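Local coordinates for replication protein A (Methanococcus maripaludis, PDB 3E0E), which probably binds DNA; this chain is one OB-fold domain cut from the longer protein, at residues Gly37-Leu42 / Arg52-Asn57; Ala18-Ala23 / Phe62-Gly67; Met9-Gly14 / Ser73-Gln78; Asn57-Phe62 / Asp88-Ile93. All coordinates share one frame; numbering follows the deposited sequence.

Contact 1. Residues Gly37-Leu42 / Arg52-Asn57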
# COMPACT_ATOMS: atom_id res chain seq x y z
N GLY A 37 0.60 18.58 0.20
CA GLY A 37 0.51 17.15 -0.05
C GLY A 37 1.55 16.35 0.73
O GLY A 37 2.52 16.91 1.23
N GLN A 38 1.32 15.05 0.83
CA GLN A 38 2.23 14.15 1.53
C GLN A 38 2.28 12.81 0.82
O GLN A 38 1.36 12.45 0.09
CB GLN A 38 1.75 13.86 2.95
CG GLN A 38 1.54 15.05 3.84
CD GLN A 38 1.35 14.62 5.28
OE1 GLN A 38 0.45 13.84 5.60
NE2 GLN A 38 2.20 15.13 6.15
N LEU A 39 3.36 12.07 1.05
CA LEU A 39 3.53 10.74 0.47
C LEU A 39 4.27 9.85 1.45
O LEU A 39 5.28 10.25 2.03
CB LEU A 39 4.34 10.80 -0.84
CG LEU A 39 4.82 9.48 -1.48
CD1 LEU A 39 5.99 8.91 -0.68
CD2 LEU A 39 3.68 8.48 -1.58
N LYS A 40 3.77 8.64 1.63
CA LYS A 40 4.42 7.66 2.49
C LYS A 40 4.39 6.38 1.66
O LYS A 40 3.32 5.88 1.31
CB LYS A 40 3.63 7.46 3.79
CG LYS A 40 4.49 7.41 5.05
CD LYS A 40 4.42 6.06 5.76
CE LYS A 40 3.05 5.79 6.38
NZ LYS A 40 2.96 6.20 7.82
N SER A 41 5.57 5.87 1.30
CA SER A 41 5.64 4.64 0.52
C SER A 41 5.75 3.41 1.41
O SER A 41 6.38 3.44 2.47
CB SER A 41 6.84 4.68 -0.43
OG SER A 41 6.73 5.76 -1.35
N LEU A 42 5.14 2.32 0.96
CA LEU A 42 5.17 1.06 1.68
C LEU A 42 5.60 -0.02 0.70
O LEU A 42 5.34 0.09 -0.49
CB LEU A 42 3.79 0.67 2.20
CG LEU A 42 3.04 1.63 3.13
CD1 LEU A 42 1.71 0.99 3.56
CD2 LEU A 42 3.90 1.93 4.34
N ARG A 52 4.87 -1.99 -4.51
CA ARG A 52 4.99 -0.73 -3.79
C ARG A 52 3.60 -0.14 -3.61
O ARG A 52 2.78 -0.19 -4.51
CB ARG A 52 5.85 0.26 -4.59
CG ARG A 52 6.04 1.61 -3.93
CD ARG A 52 6.51 2.64 -4.94
NE ARG A 52 6.91 3.89 -4.31
CZ ARG A 52 6.84 5.08 -4.90
NH1 ARG A 52 6.37 5.19 -6.14
NH2 ARG A 52 7.23 6.16 -4.25
N GLY A 53 3.35 0.40 -2.42
CA GLY A 53 2.06 1.02 -2.15
C GLY A 53 2.31 2.48 -1.81
O GLY A 53 3.27 2.78 -1.11
N THR A 54 1.47 3.38 -2.31
CA THR A 54 1.65 4.79 -2.02
C THR A 54 0.48 5.39 -1.25
O THR A 54 -0.67 5.39 -1.71
CB THR A 54 1.89 5.61 -3.32
OG1 THR A 54 0.80 5.40 -4.23
CG2 THR A 54 3.19 5.18 -3.98
N LEU A 55 0.79 5.88 -0.05
CA LEU A 55 -0.19 6.50 0.83
C LEU A 55 -0.08 7.99 0.58
O LEU A 55 0.99 8.57 0.74
CB LEU A 55 0.15 6.19 2.29
CG LEU A 55 0.07 4.74 2.76
CD1 LEU A 55 0.68 4.61 4.14
CD2 LEU A 55 -1.38 4.26 2.76
N TRP A 56 -1.19 8.62 0.19
CA TRP A 56 -1.16 10.04 -0.11
C TRP A 56 -1.88 10.92 0.91
O TRP A 56 -2.84 10.50 1.55
CB TRP A 56 -1.77 10.31 -1.49
CG TRP A 56 -1.09 9.59 -2.60
CD1 TRP A 56 -1.47 8.40 -3.17
CD2 TRP A 56 0.11 9.99 -3.28
NE1 TRP A 56 -0.59 8.05 -4.16
CE2 TRP A 56 0.39 9.00 -4.25
CE3 TRP A 56 0.96 11.09 -3.16
CZ2 TRP A 56 1.49 9.08 -5.10
CZ3 TRP A 56 2.07 11.17 -4.01
CH2 TRP A 56 2.32 10.17 -4.97
N ASN A 57 -1.38 12.14 1.03
CA ASN A 57 -1.94 13.14 1.92
C ASN A 57 -2.22 12.61 3.33
O ASN A 57 -1.30 12.15 4.00
CB ASN A 57 -3.18 13.73 1.25
CG ASN A 57 -2.91 14.15 -0.19
OD1 ASN A 57 -1.85 14.70 -0.50
ND2 ASN A 57 -3.87 13.88 -1.07
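L42 and G53 grip each other through two short backbone bonds, L42 N to G53 O and G53 N to L42 O, both 2.8 Å. K40 and L55 form the other antiparallel hydrogen-bonded pair, with K40 N to L55 O and L55 N to K40 O both at 2.9 Å. Between these pairs stand S41 and T54, a non-hydrogen-bonded pair. At the far end N57 N closes the ladder on Q38 O. The strands 37-46 and 49-56 make a beta hairpin, which forms part of the OB-fold barrel.

The two faces differ. On one, L39, S41, T54 and W56 line up. L39 CD2 sits over the six-membered ring of W56, 3.9 Å from its centroid and only 7° off the normal, a clear CH-pi contact. Further along, R52 NH2 donates to S41 OG at 3.0 Å, with OG tilted 29° from the guanidinium plane. R52 CG is anti to the backbone N (chi1 180°) and the chain stays extended to NE, which carries NE out toward S41. T54 CG2 lies over the centre of the guanidinium, and NH1 forms a salt bridge with E84. An alanine in place of R52 would probably leave the E84 carboxylate without this mate, S41 OG without this donor, and T54 CG2 without the flat group that packs on it.

On the other face L55 packs against K40 and L42. K40 CE presses on L55 CD1 at 3.5 Å, tighter than usual for two carbons. K40 and L55 run side by side, while NZ leads away to the carbonyl oxygens of A60 and F62.

Contact 2. Residues Ala18-Ala23 / Phe62-Gly67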
# COMPACT_ATOMS: atom_id res chain seq x y z
N ALA A 18 -1.91 -7.78 2.54
CA ALA A 18 -0.48 -8.00 2.49
C ALA A 18 0.31 -7.51 3.68
O ALA A 18 -0.10 -6.61 4.41
CB ALA A 18 0.07 -7.36 1.22
N GLU A 19 1.48 -8.11 3.85
CA GLU A 19 2.41 -7.76 4.92
C GLU A 19 3.20 -6.52 4.55
O GLU A 19 3.67 -6.38 3.42
CB GLU A 19 3.38 -8.93 5.14
CG GLU A 19 4.61 -8.58 5.96
CD GLU A 19 5.66 -9.67 5.94
OE1 GLU A 19 6.75 -9.45 6.51
OE2 GLU A 19 5.40 -10.75 5.37
N VAL A 20 3.35 -5.61 5.50
CA VAL A 20 4.13 -4.40 5.28
C VAL A 20 5.58 -4.82 5.55
O VAL A 20 5.96 -5.06 6.69
CB VAL A 20 3.71 -3.27 6.24
CG1 VAL A 20 4.60 -2.05 6.03
CG2 VAL A 20 2.24 -2.91 6.00
N VAL A 21 6.37 -4.95 4.49
CA VAL A 21 7.77 -5.35 4.60
C VAL A 21 8.63 -4.15 4.93
O VAL A 21 9.67 -4.27 5.59
CB VAL A 21 8.26 -5.97 3.28
CG1 VAL A 21 9.73 -6.36 3.41
CG2 VAL A 21 7.41 -7.17 2.93
N THR A 22 8.20 -2.99 4.47
CA THR A 22 8.95 -1.77 4.73
C THR A 22 8.01 -0.58 4.67
O THR A 22 7.03 -0.58 3.93
CB THR A 22 10.07 -1.55 3.70
OG1 THR A 22 10.89 -2.73 3.63
CG2 THR A 22 10.94 -0.37 4.11
N ALA A 23 8.33 0.43 5.47
CA ALA A 23 7.56 1.66 5.51
C ALA A 23 8.62 2.75 5.43
O ALA A 23 9.50 2.83 6.29
CB ALA A 23 6.78 1.76 6.81
N PHE A 62 -1.18 7.50 8.38
CA PHE A 62 -1.83 6.30 8.91
C PHE A 62 -0.80 5.50 9.70
O PHE A 62 0.32 5.29 9.24
CB PHE A 62 -2.37 5.45 7.76
CG PHE A 62 -3.16 4.27 8.22
CD1 PHE A 62 -4.49 4.41 8.60
CD2 PHE A 62 -2.58 3.01 8.27
CE1 PHE A 62 -5.23 3.31 9.04
CE2 PHE A 62 -3.30 1.91 8.70
CZ PHE A 62 -4.63 2.05 9.09
N GLU A 63 -1.18 5.05 10.90
CA GLU A 63 -0.27 4.29 11.73
C GLU A 63 -0.09 2.86 11.22
O GLU A 63 -0.93 2.00 11.43
CB GLU A 63 -0.76 4.27 13.19
CG GLU A 63 -2.17 3.73 13.37
CD GLU A 63 -2.58 3.61 14.83
OE1 GLU A 63 -2.67 4.65 15.52
OE2 GLU A 63 -2.80 2.47 15.29
N VAL A 64 1.03 2.63 10.54
CA VAL A 64 1.37 1.33 9.99
C VAL A 64 2.79 1.00 10.42
O VAL A 64 3.65 1.87 10.44
CB VAL A 64 1.28 1.32 8.45
CG1 VAL A 64 2.26 0.32 7.86
CG2 VAL A 64 -0.13 0.96 8.02
N LYS A 65 3.03 -0.27 10.74
CA LYS A 65 4.35 -0.70 11.19
C LYS A 65 4.80 -1.90 10.38
O LYS A 65 3.97 -2.64 9.85
CB LYS A 65 4.28 -1.06 12.68
CG LYS A 65 3.59 0.02 13.52
CD LYS A 65 3.02 -0.53 14.82
CE LYS A 65 2.05 0.47 15.45
NZ LYS A 65 1.36 -0.06 16.66
N LYS A 66 6.11 -2.09 10.28
CA LYS A 66 6.64 -3.23 9.56
C LYS A 66 6.14 -4.48 10.27
O LYS A 66 6.15 -4.55 11.49
CB LYS A 66 8.17 -3.21 9.57
CG LYS A 66 8.81 -4.48 9.02
CD LYS A 66 10.33 -4.39 9.03
CE LYS A 66 10.97 -5.71 8.63
NZ LYS A 66 10.49 -6.21 7.31
N GLY A 67 5.68 -5.45 9.49
CA GLY A 67 5.17 -6.67 10.08
C GLY A 67 3.65 -6.70 10.11
O GLY A 67 3.04 -7.77 10.19
O HOH W 1 7.92 -7.48 7.69
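K66 lies over the backbone of V20 and V21, and each atom of its side chain meets a carbonyl oxygen. CB is 4.1 Å from V20 O. CG is near two oxygens, 3.5 Å from V21 O and a little further from V20 O. CD keeps the same spacing to V21 O, and CE is 3.6 Å from V21 O. The chain is extended as far as CE. A turn at the last torsion of K66 (chi4 56°) then brings K66 NZ onto V21 O, to which K66 NZ donates at 2.7 Å. NZ lies tilted 16° from the carbonyl plane. V21 O also accepts from T22 OG1 at 2.8 Å, with that donor above the plane of the carbonyl. Two bonds thus grip this oxygen.

NZ also donates to a water. The water in turn donates to E19 OE1 and to V20 O, and so links the ammonium group to a carboxylate it does not touch directly.

Strand 12-29 is the long first strand of the OB-fold barrel. It carries a classic beta bulge here, with V21 and T22 both facing F43. The segment 62-67 is a loop leading into strand 69-78. Its last residue bonds to the strand: G67 N donates to V20 O at 2.8 Å and 172°. At the backbone angles of G67 a side chain would be jammed against the carbonyl of K66.

V20 also packs against the loop: its CB touches K65 O. V20 CG2 meets V64 CG1 at 3.7 Å, and V20 CG1 rests on the same methyl group.

Contact 3. Residues Met9-Gly14 / Ser73-Gln78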
# COMPACT_ATOMS: atom_id res chain seq x y z
N MSE A 9 -3.15 -6.16 -12.16
CA MSE A 9 -2.91 -5.70 -13.53
C MSE A 9 -3.02 -4.17 -13.53
O MSE A 9 -3.65 -3.58 -12.66
CB MSE A 9 -3.97 -6.26 -14.49
CG MSE A 9 -4.09 -7.76 -14.52
SE MSE A 9 -5.31 -8.29 -15.75
CE MSE A 9 -4.23 -8.78 -17.10
N PRO A 10 -2.38 -3.52 -14.51
CA PRO A 10 -2.43 -2.05 -14.60
C PRO A 10 -3.87 -1.59 -14.85
O PRO A 10 -4.65 -2.28 -15.50
CB PRO A 10 -1.52 -1.75 -15.78
CG PRO A 10 -0.55 -2.89 -15.77
CD PRO A 10 -1.45 -4.07 -15.51
N ASN A 11 -4.21 -0.41 -14.32
CA ASN A 11 -5.54 0.16 -14.48
C ASN A 11 -6.61 -0.67 -13.80
O ASN A 11 -7.80 -0.60 -14.14
CB ASN A 11 -5.86 0.33 -15.97
CG ASN A 11 -4.85 1.20 -16.69
OD1 ASN A 11 -4.66 2.37 -16.34
ND2 ASN A 11 -4.21 0.65 -17.71
N LEU A 12 -6.19 -1.47 -12.83
CA LEU A 12 -7.09 -2.32 -12.07
C LEU A 12 -7.27 -1.73 -10.68
O LEU A 12 -6.31 -1.23 -10.09
CB LEU A 12 -6.52 -3.73 -11.94
CG LEU A 12 -7.18 -4.62 -10.88
CD1 LEU A 12 -8.50 -5.15 -11.41
CD2 LEU A 12 -6.24 -5.76 -10.53
N SER A 13 -8.49 -1.79 -10.16
CA SER A 13 -8.75 -1.31 -8.82
C SER A 13 -9.21 -2.50 -8.00
O SER A 13 -10.15 -3.20 -8.37
CB SER A 13 -9.84 -0.23 -8.84
OG SER A 13 -9.32 0.97 -9.38
N GLY A 14 -8.52 -2.74 -6.89
CA GLY A 14 -8.88 -3.87 -6.06
C GLY A 14 -8.30 -3.79 -4.67
O GLY A 14 -7.76 -2.75 -4.27
N SER A 73 -6.71 -1.19 -0.33
CA SER A 73 -7.57 -1.05 -1.49
C SER A 73 -7.06 0.13 -2.31
O SER A 73 -6.77 1.18 -1.76
CB SER A 73 -9.01 -0.79 -1.06
OG SER A 73 -9.49 -1.85 -0.26
N GLY A 74 -6.95 -0.05 -3.62
CA GLY A 74 -6.47 1.05 -4.43
C GLY A 74 -6.44 0.77 -5.91
O GLY A 74 -6.99 -0.23 -6.38
N TYR A 75 -5.78 1.67 -6.64
CA TYR A 75 -5.66 1.59 -8.09
C TYR A 75 -4.25 1.18 -8.45
O TYR A 75 -3.28 1.75 -7.96
CB TYR A 75 -5.96 2.97 -8.68
CG TYR A 75 -6.08 3.00 -10.18
CD1 TYR A 75 -7.23 2.54 -10.82
CD2 TYR A 75 -5.04 3.49 -10.97
CE1 TYR A 75 -7.35 2.58 -12.20
CE2 TYR A 75 -5.14 3.52 -12.36
CZ TYR A 75 -6.30 3.07 -12.96
OH TYR A 75 -6.42 3.12 -14.33
N VAL A 76 -4.13 0.18 -9.33
CA VAL A 76 -2.84 -0.33 -9.75
C VAL A 76 -2.38 0.37 -11.02
O VAL A 76 -3.14 0.49 -11.98
CB VAL A 76 -2.92 -1.84 -10.01
CG1 VAL A 76 -1.57 -2.40 -10.41
CG2 VAL A 76 -3.44 -2.54 -8.75
N LYS A 77 -1.13 0.84 -11.02
CA LYS A 77 -0.58 1.52 -12.18
C LYS A 77 0.90 1.19 -12.31
O LYS A 77 1.50 0.63 -11.39
CB LYS A 77 -0.76 3.02 -12.04
N GLN A 78 1.48 1.53 -13.45
CA GLN A 78 2.90 1.28 -13.69
C GLN A 78 3.69 2.47 -13.16
O GLN A 78 3.36 3.62 -13.43
CB GLN A 78 3.15 1.09 -15.18
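V76 is wedged against the turn that M9 and L12 close. M9, modelled as selenomethionine, starts a type II beta turn that ends at L12, and the carbonyl oxygens of both lie on the V76 side chain. V76 CG1 is 3.3 Å from M9 O, and V76 CG2 is 3.4 Å from L12 O. The backbone is bonded here too. V76 N donates to L12 O at 2.7 Å. N11 N donates to V76 O at 2.7 Å, although this bond is bent (138° at the hydrogen). An alanine in place of V76 keeps CB on M9 O but would probably lose the contacts of CG1 with M9 O and CG2 with L12 O, opening a gap where the two methyl groups pack. At the other end G14 and G74, without side chains, form a hydrogen-bonded pair.

The side bearing S13 and Y75 is the exposed one. Y75 CG is anti to its backbone N (chi1 -172°), and the ring lies beside N11. S13 OG comes in at the ring edge, in its plane, 3.0 Å from Y75 CD1. N11 and Y75 point the same way, with amide and ring planes 58° apart. N11 OD1 reaches within 2.8 Å of Y75 OH. On the V76 side the L12 side chain packs loosely, with L12 CB 4.5 Å from V76 CB.

This contact pairs the start of strand 12-29 with the end of strand 69-78, antiparallel, in the barrel sheet of the OB fold. Strand 69-78 is itself bonded to strand 83-87, Y75 with S86 and K77 with E84. S73 bonds to the backbone of D88 and N89, and its OG to T15 OG1.

Contact 4. Residues Asn57-Phe62 / Asp88-Ile93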
# COMPACT_ATOMS: atom_id res chain seq x y z
N ASN A 57 -1.38 12.14 1.03
CA ASN A 57 -1.94 13.14 1.92
C ASN A 57 -2.22 12.61 3.33
O ASN A 57 -1.30 12.15 4.00
CB ASN A 57 -3.18 13.73 1.25
CG ASN A 57 -2.91 14.15 -0.19
OD1 ASN A 57 -1.85 14.70 -0.50
ND2 ASN A 57 -3.87 13.88 -1.07
N GLU A 58 -3.47 12.67 3.79
CA GLU A 58 -3.76 12.20 5.15
C GLU A 58 -3.40 10.74 5.41
O GLU A 58 -2.99 10.39 6.52
CB GLU A 58 -5.23 12.43 5.51
CG GLU A 58 -6.22 11.76 4.59
CD GLU A 58 -6.83 12.74 3.62
OE1 GLU A 58 -8.07 12.93 3.67
OE2 GLU A 58 -6.08 13.33 2.81
N LEU A 59 -3.54 9.87 4.42
CA LEU A 59 -3.20 8.47 4.66
C LEU A 59 -1.70 8.29 4.88
O LEU A 59 -1.25 7.24 5.31
CB LEU A 59 -3.67 7.59 3.50
CG LEU A 59 -5.19 7.41 3.43
CD1 LEU A 59 -5.53 6.44 2.31
CD2 LEU A 59 -5.70 6.87 4.76
N ALA A 60 -0.91 9.32 4.57
CA ALA A 60 0.52 9.23 4.78
C ALA A 60 0.83 9.22 6.27
O ALA A 60 1.94 8.89 6.68
CB ALA A 60 1.24 10.40 4.10
N ASP A 61 -0.16 9.59 7.08
CA ASP A 61 0.01 9.61 8.52
C ASP A 61 -0.66 8.42 9.19
O ASP A 61 -0.72 8.33 10.42
CB ASP A 61 -0.51 10.92 9.11
CG ASP A 61 0.48 12.05 8.95
OD1 ASP A 61 0.04 13.20 8.69
OD2 ASP A 61 1.70 11.81 9.08
N PHE A 62 -1.18 7.50 8.38
CA PHE A 62 -1.83 6.30 8.91
C PHE A 62 -0.80 5.50 9.70
O PHE A 62 0.32 5.29 9.24
CB PHE A 62 -2.37 5.45 7.76
CG PHE A 62 -3.16 4.27 8.22
CD1 PHE A 62 -4.49 4.41 8.60
CD2 PHE A 62 -2.58 3.01 8.27
CE1 PHE A 62 -5.23 3.31 9.04
CE2 PHE A 62 -3.30 1.91 8.70
CZ PHE A 62 -4.63 2.05 9.09
N ASP A 88 -6.28 3.88 -1.79
CA ASP A 88 -7.53 4.61 -1.60
C ASP A 88 -7.94 4.43 -0.14
O ASP A 88 -8.45 5.35 0.50
CB ASP A 88 -8.63 4.05 -2.50
CG ASP A 88 -8.42 4.38 -3.96
OD1 ASP A 88 -8.97 3.66 -4.82
OD2 ASP A 88 -7.72 5.37 -4.25
N ASN A 89 -7.71 3.23 0.38
CA ASN A 89 -8.07 2.92 1.75
C ASN A 89 -7.15 1.85 2.32
O ASN A 89 -6.68 0.97 1.59
CB ASN A 89 -9.52 2.43 1.83
CG ASN A 89 -9.97 2.15 3.24
OD1 ASN A 89 -10.11 0.99 3.65
ND2 ASN A 89 -10.18 3.21 4.01
N ILE A 90 -6.87 1.94 3.61
CA ILE A 90 -6.02 0.96 4.28
C ILE A 90 -6.51 0.69 5.70
O ILE A 90 -6.98 1.60 6.39
CB ILE A 90 -4.54 1.43 4.31
CG1 ILE A 90 -3.66 0.37 4.97
CG2 ILE A 90 -4.42 2.78 5.01
CD1 ILE A 90 -2.17 0.60 4.79
N GLY A 91 -6.44 -0.57 6.10
CA GLY A 91 -6.85 -0.96 7.43
C GLY A 91 -5.93 -2.07 7.89
O GLY A 91 -5.36 -2.78 7.06
N ILE A 92 -5.77 -2.23 9.19
CA ILE A 92 -4.90 -3.27 9.71
C ILE A 92 -5.69 -4.54 10.02
O ILE A 92 -6.63 -4.52 10.82
CB ILE A 92 -4.18 -2.79 10.99
CG1 ILE A 92 -3.35 -1.55 10.68
CG2 ILE A 92 -3.29 -3.90 11.53
CD1 ILE A 92 -2.76 -0.90 11.89
N ILE A 93 -5.30 -5.63 9.39
CA ILE A 93 -5.94 -6.92 9.60
C ILE A 93 -5.37 -7.55 10.87
O ILE A 93 -6.11 -7.93 11.78
CB ILE A 93 -5.68 -7.87 8.42
CG1 ILE A 93 -6.25 -7.26 7.13
CG2 ILE A 93 -6.26 -9.25 8.72
CD1 ILE A 93 -7.71 -6.90 7.19
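F62 and I90 meet face-on, with a methyl group set over the aromatic ring. In the OB fold the connection between the third and fourth barrel strands commonly carries a helix that caps the barrel. In this chain that connection holds a short 3-10 segment, 58-61, and F62 follows it. The segment is held by A60 N to N57 O, D61 N to E58 O and F62 N to L59 O. Its loop packs on strand 89-92.

I90 CG2 lies 3.7 Å from the F62 centroid and 10° off the ring normal, a CH-pi contact over the centre of the face. I90 CG1 is anti to the backbone N (chi1 -178°), which leaves CG2 between the backbone N and the carbonyl carbon, where it meets the ring. The two side chains cross obliquely. I92 takes a different part of the same ring. Its CG1 comes in at the edge, near the ring plane, 4.0 Å from F62 CE2. Between the two isoleucines the backbone also reaches the ring: I90 O is 3.6 Å from F62 CE1, and G91 CA stands near CZ. F62 is thus met on one face and at one edge by alternate residues of a single strand.

Other neighbours of I90 are V64, A70, V72 and L42, so this side chain looks into the barrel.

L59 carries the other end of the contact. Its CD2 is 4.3 Å from I90 CG2. Its CD1 reaches the bulge of D88 and N89, which both face S73, and stops 3.6 Å from D88 O.

From the N terminus, contact 3 opens first, at 9-14, and closes only at 73-78. Contact 2 opens next on the same long strand, at 18-23, and its loop closes at 62-67 inside that of contact 3. Contact 1 is nested deeper still, a hairpin closed between 37-42 and 52-57. Contact 4 starts where contact 1 ends, sharing N57 with it and F62 with contact 2. It closes at 88-93, and so crosses contacts 2 and 3. Contacts 1 and 3 are two of the strand pairings of the barrel sheet. Contacts 2 and 4 tie the 57-67 connection to the first and last strands. K40 NZ bonded to F62 O joins contact 1 to both.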